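Side-chain contacts in group 1 truncated hemoglobin (Tetrahymena pyriformis, PDB 3AQ9), which binds one heme per chain and, like related truncated hemoglobins, probably carries oxygen at the heme iron, with a part in nitric oxide detoxification: residues A[47-50]-A[51-54]; A[15-18]-A[19-23]; A[65-68]-A[69-73]; A[104-107]-A[108-111]. The protein carries 1 engineered substitution. All coordinates share one frame; numbering follows the deposited sequence.

Interaction 1. Residues A[47-50]-A[51-54]; sequences TKQE and TDFL. Engineered in segment 47-50: E50 (natural residue Gln). With HEM (protoporphyrin IX containing Fe), chain C.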
loop_
_atom_site.group_PDB
_atom_site.type_symbol
_atom_site.label_atom_id
_atom_site.label_comp_id
_atom_site.label_asym_id
_atom_site.label_seq_id
_atom_site.Cartn_x
_atom_site.Cartn_y
_atom_site.Cartn_z
ATOM N N THR A 47 0.164 -2.174 9.829
ATOM C CA THR A 47 1.151 -2.878 9.004
ATOM C C THR A 47 0.673 -4.332 8.701
ATOM O O THR A 47 0.806 -4.844 7.570
ATOM C CB THR A 47 2.541 -2.904 9.772
ATOM O OG1 THR A 47 2.991 -1.546 9.814
ATOM C CG2 THR A 47 3.580 -3.709 8.962
ATOM N N LYS A 48 0.089 -4.980 9.688
ATOM C CA LYS A 48 -0.373 -6.330 9.444
ATOM C C LYS A 48 -1.551 -6.379 8.442
ATOM O O LYS A 48 -1.548 -7.167 7.448
ATOM C CB LYS A 48 -0.905 -6.914 10.721
ATOM C CG LYS A 48 -1.204 -8.441 10.570
ATOM C CD LYS A 48 -2.743 -8.653 10.588
ATOM C CE LYS A 48 -2.941 -10.126 11.110
ATOM N NZ LYS A 48 -3.008 -10.971 9.847
ATOM N N GLN A 49 -2.545 -5.513 8.622
ATOM C CA GLN A 49 -3.662 -5.507 7.671
ATOM C C GLN A 49 -3.210 -5.188 6.279
ATOM O O GLN A 49 -3.663 -5.747 5.264
ATOM C CB GLN A 49 -4.695 -4.405 8.108
ATOM C CG GLN A 49 -5.386 -4.790 9.390
ATOM C CD GLN A 49 -6.127 -6.147 9.205
ATOM O OE1 GLN A 49 -7.012 -6.252 8.394
ATOM N NE2 GLN A 49 -5.789 -7.090 9.919
ATOM N N GLU A 50 -2.398 -4.151 6.149
ATOM C CA GLU A 50 -1.947 -3.739 4.820
ATOM C C GLU A 50 -1.018 -4.756 4.157
ATOM O O GLU A 50 -1.072 -4.980 2.930
ATOM C CB GLU A 50 -1.292 -2.348 4.976
ATOM C CG GLU A 50 -0.970 -1.712 3.696
ATOM C CD GLU A 50 -1.307 -0.176 3.757
ATOM O OE1 GLU A 50 -1.414 0.480 4.911
ATOM O OE2 GLU A 50 -1.073 0.364 2.708
ATOM N N THR A 51 -0.184 -5.393 4.946
ATOM C CA THR A 51 0.611 -6.527 4.376
ATOM C C THR A 51 -0.398 -7.604 3.874
ATOM O O THR A 51 -0.250 -8.105 2.741
ATOM C CB THR A 51 1.516 -7.156 5.404
ATOM O OG1 THR A 51 2.454 -6.148 5.899
ATOM C CG2 THR A 51 2.349 -8.334 4.788
ATOM N N ASP A 52 -1.406 -7.937 4.679
ATOM C CA ASP A 52 -2.362 -8.986 4.161
ATOM C C ASP A 52 -3.066 -8.455 2.908
ATOM O O ASP A 52 -3.338 -9.233 1.981
ATOM C CB ASP A 52 -3.475 -9.246 5.195
ATOM C CG ASP A 52 -2.968 -10.019 6.433
ATOM O OD1 ASP A 52 -3.699 -10.067 7.458
ATOM O OD2 ASP A 52 -1.886 -10.660 6.397
ATOM N N PHE A 53 -3.444 -7.193 2.912
ATOM C CA PHE A 53 -4.208 -6.656 1.770
ATOM C C PHE A 53 -3.371 -6.633 0.471
ATOM O O PHE A 53 -3.788 -7.135 -0.574
ATOM C CB PHE A 53 -4.673 -5.202 2.039
ATOM C CG PHE A 53 -5.616 -4.723 0.987
ATOM C CD1 PHE A 53 -6.865 -5.293 0.916
ATOM C CD2 PHE A 53 -5.267 -3.638 0.126
ATOM C CE1 PHE A 53 -7.837 -4.833 -0.052
ATOM C CE2 PHE A 53 -6.185 -3.202 -0.834
ATOM C CZ PHE A 53 -7.493 -3.780 -0.928
ATOM N N LEU A 54 -2.151 -6.083 0.541
ATOM C CA LEU A 54 -1.326 -6.047 -0.650
ATOM C C LEU A 54 -0.888 -7.440 -1.062
ATOM O O LEU A 54 -0.760 -7.687 -2.261
ATOM C CB LEU A 54 -0.089 -5.136 -0.475
ATOM C CG LEU A 54 -0.472 -3.663 -0.228
ATOM C CD1 LEU A 54 0.956 -2.918 0.102
ATOM C CD2 LEU A 54 -1.234 -3.035 -1.414
HETATM C CHA HEM C . -6.833 1.924 6.607
HETATM C CHB HEM C . -4.892 6.245 5.310
HETATM C CHC HEM C . -4.592 4.729 0.744
HETATM C CHD HEM C . -5.094 0.144 2.413
HETATM C C1A HEM C . -6.338 3.217 6.637
HETATM C C2A HEM C . -6.336 4.113 7.805
HETATM C C3A HEM C . -5.776 5.249 7.447
HETATM C C4A HEM C . -5.446 5.198 6.041
HETATM C CMA HEM C . -5.479 6.525 8.255
HETATM C CAA HEM C . -6.769 3.644 9.251
HETATM C CBA HEM C . -7.831 4.310 10.153
HETATM C CGA HEM C . -7.372 3.573 11.556
HETATM O O1A HEM C . -7.719 2.350 11.736
HETATM O O2A HEM C . -6.370 3.982 12.260
HETATM C C1B HEM C . -4.734 6.183 3.896
HETATM C C2B HEM C . -4.418 7.381 3.136
HETATM C C3B HEM C . -4.437 6.976 1.856
HETATM C C4B HEM C . -4.677 5.556 1.894
HETATM C CMB HEM C . -4.184 8.803 3.642
HETATM C CAB HEM C . -4.216 7.894 0.646
HETATM C CBB HEM C . -5.100 7.680 -0.317
HETATM C C1C HEM C . -4.627 3.325 0.818
HETATM C C2C HEM C . -4.288 2.439 -0.268
HETATM C C3C HEM C . -4.414 1.197 0.241
HETATM C C4C HEM C . -4.819 1.264 1.613
HETATM C CMC HEM C . -3.822 2.926 -1.702
HETATM C CAC HEM C . -4.123 -0.192 -0.441
HETATM C CBC HEM C . -4.007 -0.292 -1.764
HETATM C C1D HEM C . -5.637 0.258 3.699
HETATM C C2D HEM C . -5.957 -0.905 4.484
HETATM C C3D HEM C . -6.492 -0.359 5.712
HETATM C C4D HEM C . -6.436 1.057 5.548
HETATM C CMD HEM C . -5.835 -2.403 4.166
HETATM C CAD HEM C . -6.967 -1.149 6.902
HETATM C CBD HEM C . -8.376 -1.560 6.842
HETATM C CGD HEM C . -8.670 -2.473 8.054
HETATM O O1D HEM C . -9.666 -3.190 8.033
HETATM O O2D HEM C . -8.030 -2.239 9.167
HETATM N NA HEM C . -5.790 3.953 5.598
HETATM N NB HEM C . -4.942 4.981 3.194
HETATM N NC HEM C . -4.955 2.609 1.932
HETATM N ND HEM C . -5.862 1.501 4.348
HETATM FE FE HEM C . -5.419 3.278 3.769
HETATM O O HOH W 1 -6.320 -9.250 7.477
HETATM O O HOH W 2 -3.316 2.885 4.296
#
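K48 and D52, one turn apart on helix 43-57, close a short salt bridge in which K48 NZ stands 2.6 Å from D52 OD1 and meets its syn lone pair. CB of the lysine leads off away from D52, and bends at chi2 and chi4 bring the amine round to the aspartate; a long flexible chain suits this exposed surface. Water 1 lies within hydrogen-bonding distance of both D52 OD1 and Q49 OE1 and can link the two. T51 uses its hydroxyl differently: OG1 lies beside its own backbone N (chi1 -60°) and donates to T47 O at 2.7 Å. T51 N reaches the same oxygen from the opposite face of its plane, and this double grip is a common way for threonine to sit inside a helix.

This helix corresponds to the distal E helix of the 2/2 globin fold, and E50, an engineered residue in place of the natural Gln, runs from it over the heme. Its CB stays close to the backbone, beside the next peptide N, and CG passes 4.3 Å from L54 CD1. A bend at chi2 (140°) then brings CD to 4.0 Å from heme CHD. At the tip, OE2 lies over C4C of the porphyrin, while OE1 accepts a hydrogen bond from Q46 NE2 and another from water 2 at 3.1 Å. Water 2 binds the iron at 2.2 Å. The flat, apolar phenyl of F53 suits the hydrophobic heme vinyl: CE2 lies 3.7 Å from CAC, and CBC lies in the plane of the ring at its edge.

Interaction 2. Residues A[15-18]-A[19-23]; sequences NAMK and AAVPL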
loop_
_atom_site.group_PDB
_atom_site.type_symbol
_atom_site.label_atom_id
_atom_site.label_comp_id
_atom_site.label_asym_id
_atom_site.label_seq_id
_atom_site.Cartn_x
_atom_site.Cartn_y
_atom_site.Cartn_z
ATOM N N ASN A 15 8.874 -12.641 2.213
ATOM C CA ASN A 15 9.922 -11.869 2.939
ATOM C C ASN A 15 10.051 -10.496 2.344
ATOM O O ASN A 15 10.363 -9.526 3.067
ATOM C CB ASN A 15 11.208 -12.564 2.798
ATOM C CG ASN A 15 11.234 -13.908 3.564
ATOM O OD1 ASN A 15 10.275 -14.218 4.274
ATOM N ND2 ASN A 15 12.213 -14.720 3.300
ATOM N N ALA A 16 9.760 -10.367 1.026
ATOM C CA ALA A 16 9.829 -9.011 0.411
ATOM C C ALA A 16 8.629 -8.172 0.864
ATOM O O ALA A 16 8.816 -6.987 1.145
ATOM C CB ALA A 16 9.789 -9.090 -1.161
ATOM N N MET A 17 7.443 -8.734 0.966
ATOM C CA MET A 17 6.293 -7.956 1.362
ATOM C C MET A 17 6.494 -7.499 2.838
ATOM O O MET A 17 6.082 -6.359 3.181
ATOM C CB MET A 17 5.002 -8.759 1.274
ATOM C CG MET A 17 3.897 -7.826 1.534
ATOM S SD MET A 17 3.602 -6.553 0.154
ATOM C CE MET A 17 4.203 -7.801 -1.224
ATOM N N LYS A 18 6.961 -8.383 3.678
ATOM C CA LYS A 18 7.173 -8.035 5.088
ATOM C C LYS A 18 8.169 -6.919 5.272
ATOM O O LYS A 18 8.116 -6.183 6.291
ATOM C CB LYS A 18 7.585 -9.266 5.919
ATOM C CG LYS A 18 6.293 -10.155 6.034
ATOM C CD LYS A 18 6.742 -11.264 7.004
ATOM C CE LYS A 18 5.485 -12.078 7.284
ATOM N NZ LYS A 18 5.924 -13.066 8.296
ATOM N N ALA A 19 9.171 -6.837 4.391
ATOM C CA ALA A 19 10.138 -5.704 4.422
ATOM C C ALA A 19 9.517 -4.440 3.737
ATOM O O ALA A 19 9.718 -3.317 4.194
ATOM C CB ALA A 19 11.447 -6.117 3.725
ATOM N N ALA A 20 8.717 -4.614 2.701
ATOM C CA ALA A 20 8.226 -3.449 1.947
ATOM C C ALA A 20 7.218 -2.615 2.765
ATOM O O ALA A 20 7.266 -1.389 2.746
ATOM C CB ALA A 20 7.537 -3.980 0.687
ATOM N N VAL A 21 6.308 -3.298 3.484
ATOM C CA VAL A 21 5.275 -2.463 4.164
ATOM C C VAL A 21 5.869 -1.527 5.229
ATOM O O VAL A 21 5.509 -0.350 5.223
ATOM C CB VAL A 21 4.087 -3.301 4.663
ATOM C CG1 VAL A 21 3.080 -2.355 5.350
ATOM C CG2 VAL A 21 3.389 -3.886 3.414
ATOM N N PRO A 22 6.784 -1.985 6.102
ATOM C CA PRO A 22 7.332 -1.026 7.117
ATOM C C PRO A 22 8.226 0.018 6.471
ATOM O O PRO A 22 8.329 1.153 6.965
ATOM C CB PRO A 22 8.139 -1.886 8.069
ATOM C CG PRO A 22 7.687 -3.323 7.792
ATOM C CD PRO A 22 7.024 -3.419 6.452
ATOM N N LEU A 23 8.867 -0.359 5.348
ATOM C CA LEU A 23 9.680 0.694 4.683
ATOM C C LEU A 23 8.766 1.741 4.047
ATOM O O LEU A 23 8.963 2.979 4.156
ATOM C CB LEU A 23 10.585 0.101 3.585
ATOM C CG LEU A 23 11.441 1.119 2.802
ATOM C CD1 LEU A 23 12.147 2.225 3.749
ATOM C CD2 LEU A 23 12.469 0.311 1.857
#
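A chi1 of 180° sets CG1 of V21 anti to the backbone N and leaves CG2 beside that nitrogen, directed back toward M17 one turn earlier. M17 sends its own chain out anti to the backbone N, then bends at chi2 (70°), which brings SD within 4.2 Å of V21 CG2. The same methyl lies 3.7 Å from M17 O, the carbonyl that accepts the hydrogen bond of V21 N. A beta-branched valine suits this spot because one methyl can rest on the preceding turn while the other, CG1, turns to T47 of helix 43-57. The small A20 fits the buried side closely, its CB only 3.3 Å from A16 O.

At P22 the regular pattern breaks. Proline has no N-H to offer K18 O, and its CD takes the place of the missing amide hydrogen, 3.0 Å from that oxygen. The helix kinks here, although its course resumes as L23 N bonds to A19 O. P22 and K18 both lie on the exposed face, where the extended lysine chain carries its amine toward E14 in a long, weak ion pair.

The inner face of helix 13-28 turns to several partners. M17 packs on T51 and T55 of helix 43-57 and on Y8 and L11 of helix 7-11, and V21 rests against T47 and T51. L23 reaches T93 and E96 of helix 80-96, while A20 and L23 both touch L97 in the loop that follows.

Interaction 3. Residues A[65-68]-A[69-73]; sequences KGKN and MTEAH. With HEM (protoporphyrin IX containing Fe), chain C.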
loop_
_atom_site.group_PDB
_atom_site.type_symbol
_atom_site.label_atom_id
_atom_site.label_comp_id
_atom_site.label_asym_id
_atom_site.label_seq_id
_atom_site.Cartn_x
_atom_site.Cartn_y
_atom_site.Cartn_z
ATOM N N LYS A 65 -8.663 -10.090 6.022
ATOM C CA LYS A 65 -9.983 -10.109 6.661
ATOM C C LYS A 65 -10.429 -8.695 7.066
ATOM O O LYS A 65 -11.386 -8.507 7.780
ATOM C CB LYS A 65 -9.988 -11.070 7.854
ATOM C CG LYS A 65 -9.585 -12.554 7.510
ATOM C CD LYS A 65 -10.532 -13.156 6.445
ATOM C CE LYS A 65 -10.079 -14.628 6.047
ATOM N NZ LYS A 65 -11.194 -15.070 5.061
ATOM N N GLY A 66 -9.793 -7.690 6.538
ATOM C CA GLY A 66 -10.240 -6.330 6.956
ATOM C C GLY A 66 -11.289 -5.682 6.065
ATOM O O GLY A 66 -12.046 -6.374 5.287
ATOM N N LYS A 67 -11.483 -4.391 6.312
ATOM C CA LYS A 67 -12.446 -3.613 5.653
ATOM C C LYS A 67 -12.241 -3.433 4.150
ATOM O O LYS A 67 -11.135 -3.487 3.734
ATOM C CB LYS A 67 -12.381 -2.175 6.245
ATOM C CG LYS A 67 -13.039 -2.221 7.730
ATOM C CD LYS A 67 -12.782 -0.842 8.373
ATOM C CE LYS A 67 -13.124 -0.923 9.933
ATOM N NZ LYS A 67 -13.219 0.509 10.364
ATOM N N ASN A 68 -13.322 -3.200 3.422
ATOM C CA ASN A 68 -13.087 -2.870 1.997
ATOM C C ASN A 68 -12.481 -1.415 1.919
ATOM O O ASN A 68 -12.409 -0.666 2.945
ATOM C CB ASN A 68 -14.413 -3.027 1.198
ATOM C CG ASN A 68 -15.459 -1.967 1.474
ATOM O OD1 ASN A 68 -15.214 -0.769 1.482
ATOM N ND2 ASN A 68 -16.677 -2.404 1.590
ATOM N N MET A 69 -12.078 -0.975 0.727
ATOM C CA MET A 69 -11.328 0.280 0.702
ATOM C C MET A 69 -12.258 1.486 0.868
ATOM O O MET A 69 -11.741 2.559 1.189
ATOM C CB MET A 69 -10.532 0.347 -0.630
ATOM C CG MET A 69 -9.449 -0.759 -0.693
ATOM S SD MET A 69 -8.193 -0.383 0.601
ATOM C CE MET A 69 -8.629 -1.551 1.872
ATOM N N THR A 70 -13.587 1.336 0.715
ATOM C CA THR A 70 -14.450 2.461 0.983
ATOM C C THR A 70 -14.586 2.583 2.519
ATOM O O THR A 70 -14.450 3.682 3.073
ATOM C CB THR A 70 -15.842 2.285 0.362
ATOM O OG1 THR A 70 -15.592 2.239 -1.084
ATOM C CG2 THR A 70 -16.785 3.419 0.736
ATOM N N GLU A 71 -14.922 1.442 3.151
ATOM C CA GLU A 71 -15.141 1.445 4.626
ATOM C C GLU A 71 -13.837 1.877 5.290
ATOM O O GLU A 71 -13.893 2.561 6.374
ATOM C CB GLU A 71 -15.404 -0.006 5.093
ATOM C CG GLU A 71 -16.779 -0.526 4.588
ATOM C CD GLU A 71 -16.909 -2.204 4.776
ATOM O OE1 GLU A 71 -15.877 -3.036 4.807
ATOM O OE2 GLU A 71 -18.113 -2.646 4.875
ATOM N N ALA A 72 -12.705 1.362 4.807
ATOM C CA ALA A 72 -11.374 1.625 5.483
ATOM C C ALA A 72 -11.094 3.162 5.550
ATOM O O ALA A 72 -10.543 3.626 6.558
ATOM C CB ALA A 72 -10.273 0.978 4.778
ATOM N N HIS A 73 -11.566 3.910 4.564
ATOM C CA HIS A 73 -11.230 5.344 4.475
ATOM C C HIS A 73 -12.461 6.219 4.633
ATOM O O HIS A 73 -12.440 7.415 4.247
ATOM C CB HIS A 73 -10.462 5.638 3.171
ATOM C CG HIS A 73 -9.242 4.751 3.045
ATOM N ND1 HIS A 73 -9.286 3.572 2.313
ATOM C CD2 HIS A 73 -8.047 4.780 3.668
ATOM C CE1 HIS A 73 -8.104 2.938 2.452
ATOM N NE2 HIS A 73 -7.335 3.745 3.143
HETATM C CHA HEM C . -6.833 1.924 6.607
HETATM C CHB HEM C . -4.892 6.245 5.310
HETATM C CHC HEM C . -4.592 4.729 0.744
HETATM C CHD HEM C . -5.094 0.144 2.413
HETATM C C1A HEM C . -6.338 3.217 6.637
HETATM C C2A HEM C . -6.336 4.113 7.805
HETATM C C3A HEM C . -5.776 5.249 7.447
HETATM C C4A HEM C . -5.446 5.198 6.041
HETATM C CMA HEM C . -5.479 6.525 8.255
HETATM C CAA HEM C . -6.769 3.644 9.251
HETATM C CBA HEM C . -7.831 4.310 10.153
HETATM C CGA HEM C . -7.372 3.573 11.556
HETATM O O1A HEM C . -7.719 2.350 11.736
HETATM O O2A HEM C . -6.370 3.982 12.260
HETATM C C1B HEM C . -4.734 6.183 3.896
HETATM C C2B HEM C . -4.418 7.381 3.136
HETATM C C3B HEM C . -4.437 6.976 1.856
HETATM C C4B HEM C . -4.677 5.556 1.894
HETATM C CMB HEM C . -4.184 8.803 3.642
HETATM C CAB HEM C . -4.216 7.894 0.646
HETATM C CBB HEM C . -5.100 7.680 -0.317
HETATM C C1C HEM C . -4.627 3.325 0.818
HETATM C C2C HEM C . -4.288 2.439 -0.268
HETATM C C3C HEM C . -4.414 1.197 0.241
HETATM C C4C HEM C . -4.819 1.264 1.613
HETATM C CMC HEM C . -3.822 2.926 -1.702
HETATM C CAC HEM C . -4.123 -0.192 -0.441
HETATM C CBC HEM C . -4.007 -0.292 -1.764
HETATM C C1D HEM C . -5.637 0.258 3.699
HETATM C C2D HEM C . -5.957 -0.905 4.484
HETATM C C3D HEM C . -6.492 -0.359 5.712
HETATM C C4D HEM C . -6.436 1.057 5.548
HETATM C CMD HEM C . -5.835 -2.403 4.166
HETATM C CAD HEM C . -6.967 -1.149 6.902
HETATM C CBD HEM C . -8.376 -1.560 6.842
HETATM C CGD HEM C . -8.670 -2.473 8.054
HETATM O O1D HEM C . -9.666 -3.190 8.033
HETATM O O2D HEM C . -8.030 -2.239 9.167
HETATM N NA HEM C . -5.790 3.953 5.598
HETATM N NB HEM C . -4.942 4.981 3.194
HETATM N NC HEM C . -4.955 2.609 1.932
HETATM N ND HEM C . -5.862 1.501 4.348
HETATM FE FE HEM C . -5.419 3.278 3.769
HETATM O O HOH W 2 -3.316 2.885 4.296
#
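N68 and E71 grip each other as a capping box across the start of a short, weakly bonded helical turn at about 69-72. With chi1 at 71°, the asparagine holds its amide between its own N and carbonyl carbon, where OD1 accepts a straight bond from E71 N at 2.8 Å and a weak one from T70 N. In return N68 N donates to E71 OE1 at 2.9 Å, on the anti side of the carboxylate and somewhat out of its plane. Amide and carboxylate stack, their planes 12° apart, and A72 N closes the first turn on N68 O at 2.8 Å. Asparagine's short amide satisfies N-H groups that have no preceding turn, and glutamate reaches back to the cap's backbone.

The capping box faces solvent. K67 spans both sides, the start of its chain lying along propionate O1D and A72 while its extended end leads out to solvent. Close packing is on the heme side. K67 N donates to O1D at 2.8 Å, and G66, lacking a beta carbon, lets that oxygen come within 3.4 Å of its CA. M69 bends twice to place SD 3.6 Å from heme CHD; A72 CB touches the propionate arm at CBD and lies over one face of the H73 imidazole, offset toward its rim.

H73 binds the iron through NE2 at 2.1 Å, across from water 2. Its ND1 donates to M69 O, almost in the ring plane, which fixes the imidazole's rotation. The single helical turn leading into the proximal histidine is typical of the truncated 2/2 fold, whose F helix is much reduced.

Interaction 4. Residues A[104-107]-A[108-111]; sequences INEA and AKVI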
loop_
_atom_site.group_PDB
_atom_site.type_symbol
_atom_site.label_atom_id
_atom_site.label_comp_id
_atom_site.label_asym_id
_atom_site.label_seq_id
_atom_site.Cartn_x
_atom_site.Cartn_y
_atom_site.Cartn_z
ATOM N N ILE A 104 7.358 -2.850 -10.720
ATOM C CA ILE A 104 6.732 -1.810 -9.938
ATOM C C ILE A 104 5.505 -1.306 -10.695
ATOM O O ILE A 104 4.450 -1.048 -10.103
ATOM C CB ILE A 104 7.678 -0.636 -9.697
ATOM C CG1 ILE A 104 8.852 -1.133 -8.752
ATOM C CG2 ILE A 104 6.920 0.523 -8.998
ATOM C CD1 ILE A 104 9.932 -0.096 -8.734
ATOM N N ASN A 105 5.630 -1.179 -12.003
ATOM C CA ASN A 105 4.460 -0.622 -12.760
ATOM C C ASN A 105 3.279 -1.584 -12.748
ATOM O O ASN A 105 2.126 -1.144 -12.655
ATOM C CB ASN A 105 4.882 -0.337 -14.210
ATOM C CG ASN A 105 5.864 0.860 -14.298
ATOM O OD1 ASN A 105 5.940 1.712 -13.345
ATOM N ND2 ASN A 105 6.624 0.949 -15.438
ATOM N N GLU A 106 3.562 -2.892 -12.854
ATOM C CA GLU A 106 2.476 -3.888 -12.778
ATOM C C GLU A 106 1.759 -3.770 -11.422
ATOM O O GLU A 106 0.534 -3.799 -11.341
ATOM C CB GLU A 106 2.992 -5.322 -12.983
ATOM C CG GLU A 106 3.299 -5.702 -14.476
ATOM C CD GLU A 106 2.087 -5.293 -15.458
ATOM O OE1 GLU A 106 2.358 -4.388 -16.333
ATOM O OE2 GLU A 106 0.876 -5.802 -15.402
ATOM N N ALA A 107 2.541 -3.609 -10.349
ATOM C CA ALA A 107 1.953 -3.561 -9.048
ATOM C C ALA A 107 1.122 -2.271 -8.908
ATOM O O ALA A 107 -0.035 -2.299 -8.404
ATOM C CB ALA A 107 3.064 -3.540 -7.920
ATOM N N ALA A 108 1.674 -1.139 -9.359
ATOM C CA ALA A 108 0.932 0.132 -9.236
ATOM C C ALA A 108 -0.321 0.056 -10.045
ATOM O O ALA A 108 -1.344 0.642 -9.644
ATOM C CB ALA A 108 1.738 1.309 -9.696
ATOM N N LYS A 109 -0.286 -0.588 -11.199
ATOM C CA LYS A 109 -1.522 -0.622 -12.089
ATOM C C LYS A 109 -2.635 -1.406 -11.392
ATOM O O LYS A 109 -3.824 -1.016 -11.526
ATOM C CB LYS A 109 -1.239 -1.285 -13.430
ATOM C CG LYS A 109 -0.483 -0.359 -14.375
ATOM C CD LYS A 109 -0.223 -1.041 -15.781
ATOM C CE LYS A 109 -1.440 -1.860 -16.257
ATOM N NZ LYS A 109 -1.147 -2.282 -17.707
ATOM N N VAL A 110 -2.290 -2.456 -10.622
ATOM C CA VAL A 110 -3.359 -3.172 -9.855
ATOM C C VAL A 110 -3.890 -2.253 -8.771
ATOM O O VAL A 110 -5.078 -2.031 -8.644
ATOM C CB VAL A 110 -2.823 -4.503 -9.229
ATOM C CG1 VAL A 110 -3.862 -5.055 -8.222
ATOM C CG2 VAL A 110 -2.517 -5.551 -10.408
ATOM N N ILE A 111 -2.979 -1.672 -8.000
ATOM C CA ILE A 111 -3.431 -0.866 -6.810
ATOM C C ILE A 111 -4.157 0.375 -7.255
ATOM O O ILE A 111 -5.129 0.818 -6.588
ATOM C CB ILE A 111 -2.188 -0.488 -6.032
ATOM C CG1 ILE A 111 -1.593 -1.778 -5.493
ATOM C CG2 ILE A 111 -2.499 0.544 -4.808
ATOM C CD1 ILE A 111 -0.124 -1.654 -4.965
#
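I111 folds its longer branch back over the carbonyl of A107, one turn before it. With chi1 at -66°, CG1 lies beside the backbone N and comes to 3.3 Å from A107 O, and the nearly extended chi2 carries CD1 on to 3.5 Å from the same oxygen. I111 N donates to that oxygen at 3.0 Å, so the isoleucine covers the acceptor that its own backbone uses. V110 does something similar with one methyl: CG1 stands anti to the backbone N, and CG2 is left 3.6 Å from E106 O. A107 and A108 contribute nothing beyond CB, and such small residues keep the helix slim where A107 meets I7 of helix 7-11.

Helix 101-112 probably corresponds to the H helix of the globin fold. Its buried edge packs on helix 80-96, where I104 meets A91 and L94 and I111 meets I87 and L90. I111 also touches the heme and L54 of helix 43-57, a place for which a branched apolar side chain is well suited.

Long polar chains occupy the exposed edge. K109 begins beside its backbone N, with CG 3.2 Å from N105 O, runs straight through chi2 and then bends at chi3 (40°), which leaves the amine no nearer E106 OE1 than CD is. E106 bends at chi2 (-48°) and leans toward the lysine. Even so, E106 OE1 and K109 NZ remain 4.3 Å apart, too far for a salt bridge, though the opposite charges may still attract weakly at the surface.

In the fold
Along the chain the order is interaction 2 on helix 13-28, interaction 1 on helix 43-57, interaction 3 around helix 69-72, then interaction 4 on helix 101-112. Interaction 1 is the hub and touches each of the others: its centre is about 10 Å from that of interaction 2, about 12 Å from that of interaction 3 and about 16 Å from that of interaction 4. Interactions 2 and 3 lie on opposite sides of the chain's centre, their centres about 21 Å apart. Interactions 1 and 3 share the heme and its iron-bound water, supplying the distal and proximal sides, and 104-111 reaches the heme through its last residue. Interaction 2 backs the distal helix from behind within this single globin domain.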